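PDB 4N67: putative cell filamentation protein from Bartonella quintana, which probably transfers AMP from ATP to host target proteins (AMPylation) through its Fic domain, and binds ADP in the nucleotide pocket. Local coordinates for residues V79-P84 / H151-R156; R115-L120 / T147-A152; L170-G175 / H213-L218; N47-P52 / F166-G171. The protein carries 2 engineered substitutions. One frame throughout, in Å; residues are numbered along the deposited sequence.

Interaction 1 (V79-P84 / H151-R156)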
loop_
_atom_site.group_PDB
_atom_site.type_symbol
_atom_site.label_atom_id
_atom_site.label_comp_id
_atom_site.label_asym_id
_atom_site.label_seq_id
_atom_site.Cartn_x
_atom_site.Cartn_y
_atom_site.Cartn_z
ATOM N N VAL A 79 -5.405 -4.615 -9.579
ATOM C CA VAL A 79 -6.110 -3.649 -10.442
ATOM C C VAL A 79 -6.459 -2.422 -9.602
ATOM O O VAL A 79 -7.037 -2.546 -8.511
ATOM C CB VAL A 79 -7.385 -4.274 -11.048
ATOM C CG1 VAL A 79 -8.056 -3.294 -12.012
ATOM C CG2 VAL A 79 -7.069 -5.581 -11.738
ATOM N N THR A 80 -6.133 -1.243 -10.120
ATOM C CA THR A 80 -6.414 -0.010 -9.385
ATOM C C THR A 80 -7.880 0.393 -9.561
ATOM O O THR A 80 -8.526 0.031 -10.540
ATOM C CB THR A 80 -5.435 1.121 -9.766
ATOM O OG1 THR A 80 -5.423 1.297 -11.184
ATOM C CG2 THR A 80 -4.038 0.824 -9.250
ATOM N N ARG A 81 -8.388 1.154 -8.609
ATOM C CA ARG A 81 -9.820 1.403 -8.472
ATOM C C ARG A 81 -10.377 2.447 -9.416
ATOM O O ARG A 81 -11.595 2.615 -9.479
ATOM C CB ARG A 81 -10.160 1.755 -7.014
ATOM C CG ARG A 81 -9.518 3.048 -6.511
ATOM C CD ARG A 81 -9.834 3.363 -5.052
ATOM N NE ARG A 81 -8.926 4.409 -4.586
ATOM C CZ ARG A 81 -9.047 5.704 -4.848
ATOM N NH1 ARG A 81 -8.103 6.522 -4.449
ATOM N NH2 ARG A 81 -10.149 6.186 -5.428
ATOM N N ASP A 82 -9.492 3.093 -10.160
ATOM C CA ASP A 82 -9.896 3.999 -11.217
ATOM C C ASP A 82 -10.328 3.220 -12.449
ATOM O O ASP A 82 -11.064 3.763 -13.281
ATOM C CB ASP A 82 -8.771 4.977 -11.561
ATOM C CG ASP A 82 -7.481 4.296 -11.957
ATOM O OD1 ASP A 82 -7.078 3.258 -11.357
ATOM O OD2 ASP A 82 -6.817 4.801 -12.853
ATOM N N GLN A 83 -9.870 1.977 -12.567
ATOM C CA GLN A 83 -10.029 1.166 -13.781
ATOM C C GLN A 83 -11.253 0.284 -13.648
ATOM O O GLN A 83 -11.423 -0.364 -12.629
ATOM C CB GLN A 83 -8.790 0.305 -14.001
ATOM C CG GLN A 83 -7.548 1.147 -14.267
ATOM C CD GLN A 83 -6.327 0.315 -14.608
ATOM O OE1 GLN A 83 -6.426 -0.885 -14.874
ATOM N NE2 GLN A 83 -5.167 0.951 -14.612
ATOM N N PRO A 84 -12.097 0.233 -14.677
ATOM C CA PRO A 84 -13.227 -0.701 -14.603
ATOM C C PRO A 84 -12.715 -2.127 -14.545
ATOM O O PRO A 84 -11.736 -2.467 -15.238
ATOM C CB PRO A 84 -13.978 -0.453 -15.907
ATOM C CG PRO A 84 -13.559 0.909 -16.339
ATOM C CD PRO A 84 -12.128 1.003 -15.929
ATOM N N HIS A 151 -1.891 8.908 0.029
ATOM C CA HIS A 151 -2.845 9.764 -0.639
ATOM C C HIS A 151 -3.344 9.123 -1.920
ATOM O O HIS A 151 -4.528 9.215 -2.229
ATOM C CB HIS A 151 -2.275 11.148 -0.936
ATOM C CG HIS A 151 -3.284 12.054 -1.557
ATOM N ND1 HIS A 151 -3.409 12.199 -2.918
ATOM C CD2 HIS A 151 -4.262 12.814 -1.006
ATOM C CE1 HIS A 151 -4.424 13.001 -3.182
ATOM N NE2 HIS A 151 -4.952 13.400 -2.040
ATOM N N ALA A 152 -2.457 8.496 -2.674
ATOM C CA ALA A 152 -2.884 7.873 -3.938
ATOM C C ALA A 152 -3.913 6.747 -3.711
ATOM O O ALA A 152 -4.869 6.605 -4.480
ATOM C CB ALA A 152 -1.691 7.349 -4.712
ATOM N N HIS A 153 -3.700 5.950 -2.660
ATOM C CA HIS A 153 -4.640 4.921 -2.236
ATOM C C HIS A 153 -5.193 4.149 -3.431
ATOM O O HIS A 153 -6.397 4.176 -3.689
ATOM C CB HIS A 153 -5.774 5.571 -1.435
ATOM C CG HIS A 153 -6.627 4.616 -0.671
ATOM N ND1 HIS A 153 -6.277 4.163 0.579
ATOM C CD2 HIS A 153 -7.854 4.104 -0.924
ATOM C CE1 HIS A 153 -7.238 3.387 1.053
ATOM N NE2 HIS A 153 -8.206 3.334 0.160
ATOM N N PRO A 154 -4.315 3.503 -4.215
ATOM C CA PRO A 154 -4.729 3.094 -5.555
ATOM C C PRO A 154 -5.734 1.982 -5.683
ATOM O O PRO A 154 -6.292 1.828 -6.759
ATOM C CB PRO A 154 -3.411 2.683 -6.234
ATOM C CG PRO A 154 -2.357 3.311 -5.397
ATOM C CD PRO A 154 -2.873 3.301 -4.011
ATOM N N PHE A 155 -5.936 1.208 -4.617
ATOM C CA PHE A 155 -6.770 0.009 -4.664
ATOM C C PHE A 155 -8.066 0.163 -3.881
ATOM O O PHE A 155 -8.159 0.940 -2.944
ATOM C CB PHE A 155 -5.950 -1.205 -4.186
ATOM C CG PHE A 155 -4.632 -1.368 -4.912
ATOM C CD1 PHE A 155 -4.586 -1.948 -6.182
ATOM C CD2 PHE A 155 -3.456 -0.900 -4.373
ATOM C CE1 PHE A 155 -3.399 -2.044 -6.867
ATOM C CE2 PHE A 155 -2.268 -1.000 -5.078
ATOM C CZ PHE A 155 -2.252 -1.570 -6.328
ATOM N N ARG A 156 -9.041 -0.642 -4.238
ATOM C CA ARG A 156 -10.311 -0.607 -3.503
ATOM C C ARG A 156 -10.125 -0.990 -2.021
ATOM O O ARG A 156 -10.817 -0.445 -1.145
ATOM C CB ARG A 156 -11.327 -1.501 -4.198
ATOM C CG ARG A 156 -12.616 -1.711 -3.433
ATOM C CD ARG A 156 -13.414 -0.417 -3.243
ATOM N NE ARG A 156 -14.635 -0.685 -2.474
ATOM C CZ ARG A 156 -14.685 -0.901 -1.158
ATOM N NH1 ARG A 156 -13.597 -0.908 -0.417
ATOM N NH2 ARG A 156 -15.863 -1.191 -0.591
HETATM O O HOH W 1 -8.984 -1.741 -6.856
#

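Interaction 2 (R115-L120 / T147-A152). With ADP (adenosine-5'-diphosphate), chain B.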
loop_
_atom_site.group_PDB
_atom_site.type_symbol
_atom_site.label_atom_id
_atom_site.label_comp_id
_atom_site.label_asym_id
_atom_site.label_seq_id
_atom_site.Cartn_x
_atom_site.Cartn_y
_atom_site.Cartn_z
ATOM N N ARG A 115 -1.668 9.733 -12.071
ATOM C CA ARG A 115 -0.777 10.891 -12.096
ATOM C C ARG A 115 0.128 10.920 -10.867
ATOM O O ARG A 115 1.325 11.199 -10.970
ATOM C CB ARG A 115 -1.573 12.221 -12.225
ATOM C CG ARG A 115 -2.068 12.544 -13.629
ATOM C CD ARG A 115 -2.856 13.865 -13.702
ATOM N NE ARG A 115 -4.296 13.586 -13.664
ATOM C CZ ARG A 115 -5.196 14.118 -12.838
ATOM N NH1 ARG A 115 -6.455 13.715 -12.916
ATOM N NH2 ARG A 115 -4.864 15.030 -11.942
ATOM N N GLU A 116 -0.445 10.634 -9.697
ATOM C CA GLU A 116 0.359 10.592 -8.487
ATOM C C GLU A 116 1.358 9.444 -8.474
ATOM O O GLU A 116 2.462 9.614 -7.991
ATOM C CB GLU A 116 -0.524 10.567 -7.241
ATOM C CG GLU A 116 -1.281 11.884 -7.068
ATOM C CD GLU A 116 -2.242 11.918 -5.901
ATOM O OE1 GLU A 116 -2.035 11.164 -4.932
ATOM O OE2 GLU A 116 -3.191 12.748 -5.937
ATOM N N LEU A 117 0.978 8.275 -8.958
ATOM C CA LEU A 117 1.921 7.161 -9.019
ATOM C C LEU A 117 3.035 7.478 -10.015
ATOM O O LEU A 117 4.190 7.144 -9.736
ATOM C CB LEU A 117 1.221 5.868 -9.414
ATOM C CG LEU A 117 0.255 5.362 -8.347
ATOM C CD1 LEU A 117 -0.491 4.155 -8.853
ATOM C CD2 LEU A 117 0.964 5.066 -7.031
ATOM N N LYS A 118 2.707 8.115 -11.144
ATOM C CA LYS A 118 3.743 8.556 -12.113
ATOM C C LYS A 118 4.720 9.532 -11.490
ATOM O O LYS A 118 5.946 9.385 -11.644
ATOM C CB LYS A 118 3.103 9.182 -13.353
ATOM N N LYS A 119 4.203 10.516 -10.751
ATOM C CA LYS A 119 5.054 11.498 -10.080
ATOM C C LYS A 119 5.976 10.844 -9.064
ATOM O O LYS A 119 7.154 11.204 -8.963
ATOM C CB LYS A 119 4.220 12.618 -9.429
ATOM N N LEU A 120 5.447 9.866 -8.320
ATOM C CA LEU A 120 6.253 9.134 -7.351
ATOM C C LEU A 120 7.360 8.331 -8.029
ATOM O O LEU A 120 8.506 8.371 -7.583
ATOM C CB LEU A 120 5.356 8.241 -6.484
ATOM C CG LEU A 120 6.126 7.425 -5.445
ATOM C CD1 LEU A 120 6.975 8.282 -4.501
ATOM C CD2 LEU A 120 5.119 6.580 -4.695
ATOM N N THR A 147 3.725 8.796 2.520
ATOM C CA THR A 147 2.568 9.708 2.512
ATOM C C THR A 147 2.038 9.891 1.083
ATOM O O THR A 147 0.832 9.994 0.892
ATOM C CB THR A 147 2.858 11.054 3.182
ATOM O OG1 THR A 147 3.953 11.681 2.552
ATOM C CG2 THR A 147 3.219 10.843 4.630
ATOM N N ALA A 148 2.920 9.910 0.083
ATOM C CA ALA A 148 2.468 9.957 -1.305
ATOM C C ALA A 148 1.633 8.731 -1.663
ATOM O O ALA A 148 0.564 8.841 -2.286
ATOM C CB ALA A 148 3.658 10.089 -2.236
ATOM N N LEU A 149 2.091 7.560 -1.248
ATOM C CA LEU A 149 1.316 6.339 -1.476
ATOM C C LEU A 149 -0.018 6.378 -0.756
ATOM O O LEU A 149 -1.060 5.956 -1.320
ATOM C CB LEU A 149 2.116 5.103 -1.044
ATOM C CG LEU A 149 3.278 4.728 -1.962
ATOM C CD1 LEU A 149 4.145 3.681 -1.267
ATOM C CD2 LEU A 149 2.814 4.212 -3.316
ATOM N N ASP A 150 0.002 6.872 0.474
ATOM C CA ASP A 150 -1.226 6.946 1.285
ATOM C C ASP A 150 -2.276 7.752 0.560
ATOM O O ASP A 150 -3.434 7.333 0.507
ATOM C CB ASP A 150 -0.997 7.626 2.654
ATOM C CG ASP A 150 -0.781 6.665 3.796
ATOM O OD1 ASP A 150 -1.112 5.479 3.690
ATOM O OD2 ASP A 150 -0.385 7.164 4.885
ATOM N N HIS A 151 -1.891 8.908 0.029
ATOM C CA HIS A 151 -2.845 9.764 -0.639
ATOM C C HIS A 151 -3.344 9.123 -1.920
ATOM O O HIS A 151 -4.528 9.215 -2.229
ATOM C CB HIS A 151 -2.275 11.148 -0.936
ATOM C CG HIS A 151 -3.284 12.054 -1.557
ATOM N ND1 HIS A 151 -3.409 12.199 -2.918
ATOM C CD2 HIS A 151 -4.262 12.814 -1.006
ATOM C CE1 HIS A 151 -4.424 13.001 -3.182
ATOM N NE2 HIS A 151 -4.952 13.400 -2.040
ATOM N N ALA A 152 -2.457 8.496 -2.674
ATOM C CA ALA A 152 -2.884 7.873 -3.938
ATOM C C ALA A 152 -3.913 6.747 -3.711
ATOM O O ALA A 152 -4.869 6.605 -4.480
ATOM C CB ALA A 152 -1.691 7.349 -4.712
HETATM P PB ADP B . -7.566 -0.390 3.036
HETATM O O1B ADP B . -8.979 0.214 2.998
HETATM O O2B ADP B . -6.793 0.034 1.835
HETATM O O3B ADP B . -7.538 -1.908 3.235
HETATM P PA ADP B . -5.742 0.377 5.212
HETATM O O1A ADP B . -6.003 0.104 6.702
HETATM O O2A ADP B . -4.826 -0.592 4.502
HETATM O O3A ADP B . -7.168 0.365 4.399
HETATM O "O5'" ADP B . -5.258 1.884 5.091
HETATM C "C5'" ADP B . -4.562 2.363 3.934
HETATM C "C4'" ADP B . -3.616 3.472 4.381
HETATM O "O4'" ADP B . -4.381 4.647 4.719
HETATM C "C3'" ADP B . -2.780 3.092 5.600
HETATM O "O3'" ADP B . -1.407 3.490 5.414
HETATM C "C2'" ADP B . -3.428 3.878 6.725
HETATM O "O2'" ADP B . -2.546 4.209 7.806
HETATM C "C1'" ADP B . -3.911 5.103 6.004
HETATM N N9 ADP B . -5.008 5.832 6.672
HETATM C C8 ADP B . -5.892 5.388 7.587
HETATM N N7 ADP B . -6.734 6.405 7.890
HETATM C C5 ADP B . -6.399 7.488 7.178
HETATM C C6 ADP B . -6.863 8.874 7.031
HETATM N N6 ADP B . -7.945 9.266 7.770
HETATM N N1 ADP B . -6.248 9.701 6.171
HETATM C C2 ADP B . -5.183 9.259 5.445
HETATM N N3 ADP B . -4.706 7.999 5.549
HETATM C C4 ADP B . -5.252 7.096 6.362
HETATM O O HOH W 2 0.426 10.949 -3.977
#

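Interaction 3 (L170-G175 / H213-L218)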
loop_
_atom_site.group_PDB
_atom_site.type_symbol
_atom_site.label_atom_id
_atom_site.label_comp_id
_atom_site.label_asym_id
_atom_site.label_seq_id
_atom_site.Cartn_x
_atom_site.Cartn_y
_atom_site.Cartn_z
ATOM N N LEU A 170 11.801 -1.405 -1.035
ATOM C CA LEU A 170 12.549 -0.186 -1.359
ATOM C C LEU A 170 13.696 0.000 -0.360
ATOM O O LEU A 170 14.842 0.272 -0.731
ATOM C CB LEU A 170 11.616 1.016 -1.322
ATOM C CG LEU A 170 12.209 2.369 -1.701
ATOM C CD1 LEU A 170 12.651 2.415 -3.154
ATOM C CD2 LEU A 170 11.199 3.476 -1.391
ATOM N N GLY A 171 13.387 -0.153 0.923
ATOM C CA GLY A 171 14.403 -0.093 1.963
ATOM C C GLY A 171 15.525 -1.094 1.734
ATOM O O GLY A 171 16.706 -0.752 1.754
ATOM N N GLN A 172 15.129 -2.336 1.476
ATOM C CA GLN A 172 16.069 -3.420 1.293
ATOM C C GLN A 172 17.046 -3.118 0.173
ATOM O O GLN A 172 18.263 -3.311 0.319
ATOM C CB GLN A 172 15.339 -4.727 1.028
ATOM C CG GLN A 172 16.251 -5.941 0.861
ATOM C CD GLN A 172 15.472 -7.192 0.495
ATOM O OE1 GLN A 172 14.235 -7.192 0.451
ATOM N NE2 GLN A 172 16.192 -8.265 0.202
ATOM N N ALA A 173 16.536 -2.593 -0.924
ATOM C CA ALA A 173 17.414 -2.281 -2.031
ATOM C C ALA A 173 18.327 -1.074 -1.737
ATOM O O ALA A 173 19.371 -0.926 -2.390
ATOM C CB ALA A 173 16.609 -2.068 -3.291
ATOM N N ALA A 174 17.954 -0.232 -0.771
ATOM C CA ALA A 174 18.721 0.971 -0.387
ATOM C C ALA A 174 19.653 0.697 0.768
ATOM O O ALA A 174 20.350 1.638 1.195
ATOM C CB ALA A 174 17.789 2.104 -0.019
ATOM N N GLY A 175 19.654 -0.543 1.269
ATOM C CA GLY A 175 20.500 -0.942 2.411
ATOM C C GLY A 175 19.887 -0.757 3.791
ATOM O O GLY A 175 20.595 -0.798 4.788
ATOM N N HIS A 213 16.611 0.349 10.455
ATOM C CA HIS A 213 18.040 0.325 10.750
ATOM C C HIS A 213 18.827 -0.037 9.508
ATOM O O HIS A 213 18.294 -0.691 8.620
ATOM C CB HIS A 213 18.371 -0.625 11.928
ATOM C CG HIS A 213 18.113 -2.083 11.663
ATOM N ND1 HIS A 213 18.917 -2.871 10.865
ATOM C CD2 HIS A 213 17.152 -2.900 12.146
ATOM C CE1 HIS A 213 18.463 -4.110 10.878
ATOM N NE2 HIS A 213 17.390 -4.149 11.634
ATOM N N PRO A 214 20.090 0.411 9.429
ATOM C CA PRO A 214 20.896 -0.015 8.296
ATOM C C PRO A 214 21.203 -1.510 8.347
ATOM O O PRO A 214 21.456 -2.055 9.413
ATOM C CB PRO A 214 22.159 0.828 8.426
ATOM C CG PRO A 214 22.258 1.123 9.873
ATOM C CD PRO A 214 20.845 1.303 10.330
ATOM N N GLN A 215 21.186 -2.180 7.200
ATOM C CA GLN A 215 21.487 -3.621 7.177
ATOM C C GLN A 215 22.987 -3.864 7.390
ATOM O O GLN A 215 23.788 -2.964 7.182
ATOM C CB GLN A 215 21.020 -4.269 5.866
ATOM C CG GLN A 215 19.517 -4.102 5.612
ATOM C CD GLN A 215 19.032 -4.614 4.256
ATOM O OE1 GLN A 215 19.570 -4.270 3.192
ATOM N NE2 GLN A 215 17.986 -5.422 4.290
ATOM N N LYS A 216 23.338 -5.092 7.777
ATOM C CA LYS A 216 24.751 -5.500 7.963
ATOM C C LYS A 216 25.667 -5.091 6.818
ATOM O O LYS A 216 26.733 -4.523 7.047
ATOM C CB LYS A 216 24.863 -7.022 8.152
ATOM N N SER A 217 25.244 -5.383 5.590
ATOM C CA SER A 217 26.000 -5.022 4.392
ATOM C C SER A 217 26.284 -3.520 4.288
ATOM O O SER A 217 27.394 -3.114 3.962
ATOM C CB SER A 217 25.263 -5.524 3.132
ATOM O OG SER A 217 23.854 -5.564 3.333
ATOM N N LEU A 218 25.287 -2.696 4.582
ATOM C CA LEU A 218 25.466 -1.248 4.562
ATOM C C LEU A 218 26.408 -0.788 5.689
ATOM O O LEU A 218 27.163 0.176 5.520
ATOM C CB LEU A 218 24.102 -0.548 4.668
ATOM C CG LEU A 218 24.066 0.935 4.304
ATOM C CD1 LEU A 218 24.382 1.153 2.826
ATOM C CD2 LEU A 218 22.719 1.538 4.649
#

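Interaction 4 (N47-P52 / F166-G171)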
loop_
_atom_site.group_PDB
_atom_site.type_symbol
_atom_site.label_atom_id
_atom_site.label_comp_id
_atom_site.label_asym_id
_atom_site.label_seq_id
_atom_site.Cartn_x
_atom_site.Cartn_y
_atom_site.Cartn_z
ATOM N N ASN A 47 6.028 -14.955 2.283
ATOM C CA ASN A 47 6.593 -15.615 1.118
ATOM C C ASN A 47 7.161 -14.600 0.122
ATOM O O ASN A 47 8.212 -14.828 -0.476
ATOM C CB ASN A 47 5.536 -16.527 0.466
ATOM C CG ASN A 47 5.089 -17.673 1.377
ATOM O OD1 ASN A 47 5.742 -18.005 2.384
ATOM N ND2 ASN A 47 3.959 -18.292 1.025
ATOM N N PHE A 48 6.490 -13.460 -0.020
ATOM C CA PHE A 48 6.924 -12.411 -0.948
ATOM C C PHE A 48 8.238 -11.795 -0.523
ATOM O O PHE A 48 9.043 -11.400 -1.380
ATOM C CB PHE A 48 5.858 -11.318 -1.122
ATOM C CG PHE A 48 6.166 -10.335 -2.219
ATOM C CD1 PHE A 48 5.881 -10.635 -3.538
ATOM C CD2 PHE A 48 6.732 -9.110 -1.949
ATOM C CE1 PHE A 48 6.167 -9.747 -4.544
ATOM C CE2 PHE A 48 7.010 -8.214 -2.948
ATOM C CZ PHE A 48 6.737 -8.528 -4.252
ATOM N N ARG A 49 8.514 -11.784 0.778
ATOM C CA ARG A 49 9.790 -11.252 1.282
ATOM C C ARG A 49 11.008 -11.990 0.735
ATOM O O ARG A 49 12.086 -11.388 0.652
ATOM C CB ARG A 49 9.813 -11.208 2.823
ATOM C CG ARG A 49 8.989 -10.095 3.412
ATOM C CD ARG A 49 8.910 -10.167 4.928
ATOM N NE ARG A 49 7.993 -9.159 5.412
ATOM C CZ ARG A 49 6.845 -9.360 6.037
ATOM N NH1 ARG A 49 6.464 -10.573 6.448
ATOM N NH2 ARG A 49 6.077 -8.316 6.321
ATOM N N LEU A 50 10.844 -13.244 0.323
ATOM C CA LEU A 50 11.930 -14.034 -0.257
ATOM C C LEU A 50 12.303 -13.597 -1.670
ATOM O O LEU A 50 13.382 -13.965 -2.156
ATOM C CB LEU A 50 11.563 -15.523 -0.275
ATOM C CG LEU A 50 11.196 -16.137 1.081
ATOM C CD1 LEU A 50 10.733 -17.576 0.893
ATOM C CD2 LEU A 50 12.336 -16.065 2.079
ATOM N N GLU A 51 11.449 -12.808 -2.320
ATOM C CA GLU A 51 11.730 -12.336 -3.673
ATOM C C GLU A 51 12.687 -11.151 -3.676
ATOM O O GLU A 51 12.641 -10.308 -2.802
ATOM C CB GLU A 51 10.423 -11.979 -4.388
ATOM C CG GLU A 51 9.486 -13.179 -4.536
ATOM C CD GLU A 51 10.074 -14.342 -5.321
ATOM O OE1 GLU A 51 10.897 -14.096 -6.237
ATOM O OE2 GLU A 51 9.709 -15.515 -5.026
ATOM N N PRO A 52 13.582 -11.087 -4.674
ATOM C CA PRO A 52 14.515 -9.953 -4.725
ATOM C C PRO A 52 13.819 -8.651 -5.049
ATOM O O PRO A 52 12.837 -8.667 -5.819
ATOM C CB PRO A 52 15.490 -10.331 -5.848
ATOM C CG PRO A 52 14.796 -11.363 -6.636
ATOM C CD PRO A 52 13.780 -12.034 -5.774
ATOM N N PHE A 166 5.882 -2.503 -0.261
ATOM C CA PHE A 166 6.657 -1.695 -1.183
ATOM C C PHE A 166 7.811 -1.017 -0.437
ATOM O O PHE A 166 8.951 -1.001 -0.904
ATOM C CB PHE A 166 5.710 -0.680 -1.868
ATOM C CG PHE A 166 6.352 0.217 -2.902
ATOM C CD1 PHE A 166 6.971 1.399 -2.544
ATOM C CD2 PHE A 166 6.203 -0.091 -4.247
ATOM C CE1 PHE A 166 7.508 2.224 -3.503
ATOM C CE2 PHE A 166 6.722 0.751 -5.222
ATOM C CZ PHE A 166 7.368 1.898 -4.830
ATOM N N MET A 167 7.499 -0.456 0.728
ATOM C CA MET A 167 8.555 0.186 1.521
ATOM C C MET A 167 9.595 -0.777 2.019
ATOM O O MET A 167 10.791 -0.465 2.001
ATOM C CB MET A 167 7.979 0.918 2.730
ATOM C CG MET A 167 6.998 1.996 2.388
ATOM S SD MET A 167 7.550 3.206 1.190
ATOM C CE MET A 167 9.009 3.885 1.983
ATOM N N GLU A 168 9.175 -1.967 2.441
ATOM C CA GLU A 168 10.158 -2.945 2.885
ATOM C C GLU A 168 11.168 -3.247 1.791
ATOM O O GLU A 168 12.374 -3.298 2.026
ATOM C CB GLU A 168 9.492 -4.253 3.302
ATOM C CG GLU A 168 8.648 -4.223 4.574
ATOM C CD GLU A 168 8.190 -5.624 5.011
ATOM O OE1 GLU A 168 8.948 -6.586 4.796
ATOM O OE2 GLU A 168 7.078 -5.706 5.556
ATOM N N LYS A 169 10.682 -3.417 0.562
ATOM C CA LYS A 169 11.562 -3.775 -0.525
ATOM C C LYS A 169 12.394 -2.592 -1.018
ATOM O O LYS A 169 13.570 -2.746 -1.347
ATOM C CB LYS A 169 10.772 -4.426 -1.664
ATOM C CG LYS A 169 10.289 -5.829 -1.304
ATOM C CD LYS A 169 11.428 -6.853 -1.376
ATOM C CE LYS A 169 11.157 -8.085 -0.526
ATOM N NZ LYS A 169 12.391 -8.847 -0.233
ATOM N N LEU A 170 11.801 -1.405 -1.035
ATOM C CA LEU A 170 12.549 -0.186 -1.359
ATOM C C LEU A 170 13.696 0.000 -0.360
ATOM O O LEU A 170 14.842 0.272 -0.731
ATOM C CB LEU A 170 11.616 1.016 -1.322
ATOM C CG LEU A 170 12.209 2.369 -1.701
ATOM C CD1 LEU A 170 12.651 2.415 -3.154
ATOM C CD2 LEU A 170 11.199 3.476 -1.391
ATOM N N GLY A 171 13.387 -0.153 0.923
ATOM C CA GLY A 171 14.403 -0.093 1.963
ATOM C C GLY A 171 15.525 -1.094 1.734
ATOM O O GLY A 171 16.706 -0.752 1.754
#

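Interaction 1 (V79-P84 / H151-R156)
Arg-81 reaches side-on to the carbonyl of His-153. Its NE meets His-153 O at 2.7 Å, nearly along the C=O axis, while NH1 lies 3.0 Å from His-153 O, above the carbonyl plane. Arginine suits the place because NE and NH1 are coplanar and can share one acceptor; NH1 adds a weak bond to Ala-152 O, and NH2 turns elsewhere, to Met-95 O. The backbone joins in, as Arg-81 N donates to Pro-154 O over 2.9 Å. This buried half holds the start of the Fic signature HPFxxGNGR: helix 135-152 ends, His-153 takes positive phi and touches ADP, and Pro-154 and Phe-155 follow. Thr-80 turns OG1 between the backbone N and the carbonyl carbon (chi1 53°), where it donates to Asp-82 OD1. Its methyl CG2 is thereby left to pack 3.6 Å from Pro-154 CB and 3.8 Å from Phe-155 CE1, so one small residue serves a polar partner on one branch and apolar neighbours on the other. Toward Val-79 and Arg-156, both partly exposed, the fit is looser. Val-79 O approaches the edge of the Phe-155 ring, 3.4 Å from CD1, and a water links Val-79 O to Arg-156 N, while the Arg-156 side chain leads off to a cation-pi contact with Tyr-13.

Interaction 2 (R115-L120 / T147-A152)
Glu-116 and His-151 tie together two antiparallel helices of the Fic domain, 112-126 and 135-152, the second of which runs straight into the Fic signature loop. The axes of the two short segments pass 9.7 Å apart at an angle of 165°. On the polar flank of the interface, His-151 ND1 donates to Glu-116 OE1 over 2.6 Å, a nearly straight bond (170° at the hydrogen) with the oxygen in the ring plane and met on its syn side. Carboxylate and imidazole are nearly coplanar, 25° apart, and the acid sits at the edge of the ring. Glu-116 gets there on a chain extended beyond CG, a length that lets it span the gap between the helices. A water donates to the same OE1 at 2.6 Å and to Ala-148 O, adding a second polar link. The other flank is apolar. Leu-120 CD2 packs 3.6 Å from Leu-149 CD2, the two side chains crossing at about a right angle, and Leu-117 CD2 lies 4.2 Å from Ala-152 CB; alanines at 148 and 152 are small enough to let the leucines in. Asp-150, on the same helix as His-151, takes no part in the helix contact and accepts from ADP O3' at OD1, 2.6 Å, with Gln-163 and Ser-192 also bonded to its carboxylate. The bond to Glu-116 helps to fix the rotation of the imidazole and places a proton on ND1, and the neighbouring carboxylate would probably stabilise positive charge on the His-151 ring.

Interaction 3 (L170-G175 / H213-L218)
Gly-175 and Gln-215 meet through their backbones: Gln-215 N donates to Gly-175 O over 2.8 Å in a straight bond, 179° at the hydrogen, with the donor tilted from the carbonyl plane. Van der Waals contacts gather around the same glycine. Leu-218 lays its CD2 methyl 3.2 Å from Gly-175 O. With CG anti to the backbone N (chi1 -165°), Leu-218 has CG itself 3.9 Å from Gly-175 O. Gln-215 contributes its aliphatic part, with CG 3.6 Å from Gly-175 O, and Pro-214 CA lies at the same distance from that oxygen. Glycine suits position 175 on two counts: at its backbone angles, with phi positive, a CB would press on the carbonyl oxygen of Ala-174, and Leu-218 CD1 occupies the space beside its CA where a side chain would begin. Nearby polar groups have local partners, His-213 ND1 donating to Pro-214 O and Gln-172 OE1 accepting from Lys-169 NZ. Gln-215 also stands at the N-cap of helix 216-220. Gly-175 leaves the helical angles after helix 164-174 in a Schellman motif, and the bond to Gln-215 continues the pairing of antiparallel strands 176-178 and 212-214, a small two-stranded ribbon at the protein surface.

Interaction 4 (N47-P52 / F166-G171)
Lys-169 reaches from helix 164-174 to the turn that follows helix 30-48, in the one of its two deposited conformers described here. Its CB points toward the turn. CG passes obliquely by the Phe-48 ring, 4.4 Å from CE2, and the chain then bends at chi2 (-76°), which swings CD to 3.9 Å from Glu-51 O. CE follows, 3.5 Å from Glu-51 O, and brings the ammonium within reach of two carbonyls: NZ donates to Arg-49 O at 2.7 Å and to Glu-51 O at 3.0 Å, and a third bond goes to Gln-172 OE1. A lysine fits because its long aliphatic stem can lie beside an aromatic ring while the tip grips backbone oxygens, here those of a type I turn from Phe-48 to Glu-51. The helix that bears it comes just after the Fic signature loop, so the contact joins that part of the Fic core to an N-terminal helix. One residue earlier, Glu-168 forms a side-on salt bridge with Arg-49. NE meets OE1 at 2.8 Å and NH2 meets OE2 at 2.9 Å, each oxygen using its syn lone pair, and the two flat groups lie only 3° from coplanar. Arg-49 is exposed, whereas the Lys-169 side chain is buried.

Interactions 1 and 2 share His-151 and Ala-152 at the end of helix 135-152, one holding the loop that follows it and the other its flank; they touch where Pro-154 packs on Leu-117. Interactions 3 and 4 share helix 164-174 in the same way, its end and its middle, and lie on the opposite side of the chain's centre from interaction 1. That contact is the buried one, rich in backbone carbonyls. Interactions 2 and 4 are partly buried and add charged or ionisable pairs, and Leu-149 packing on Phe-166 and Met-167 connects them. Interaction 3, at the surface, depends on one backbone bond and apolar contacts around a glycine.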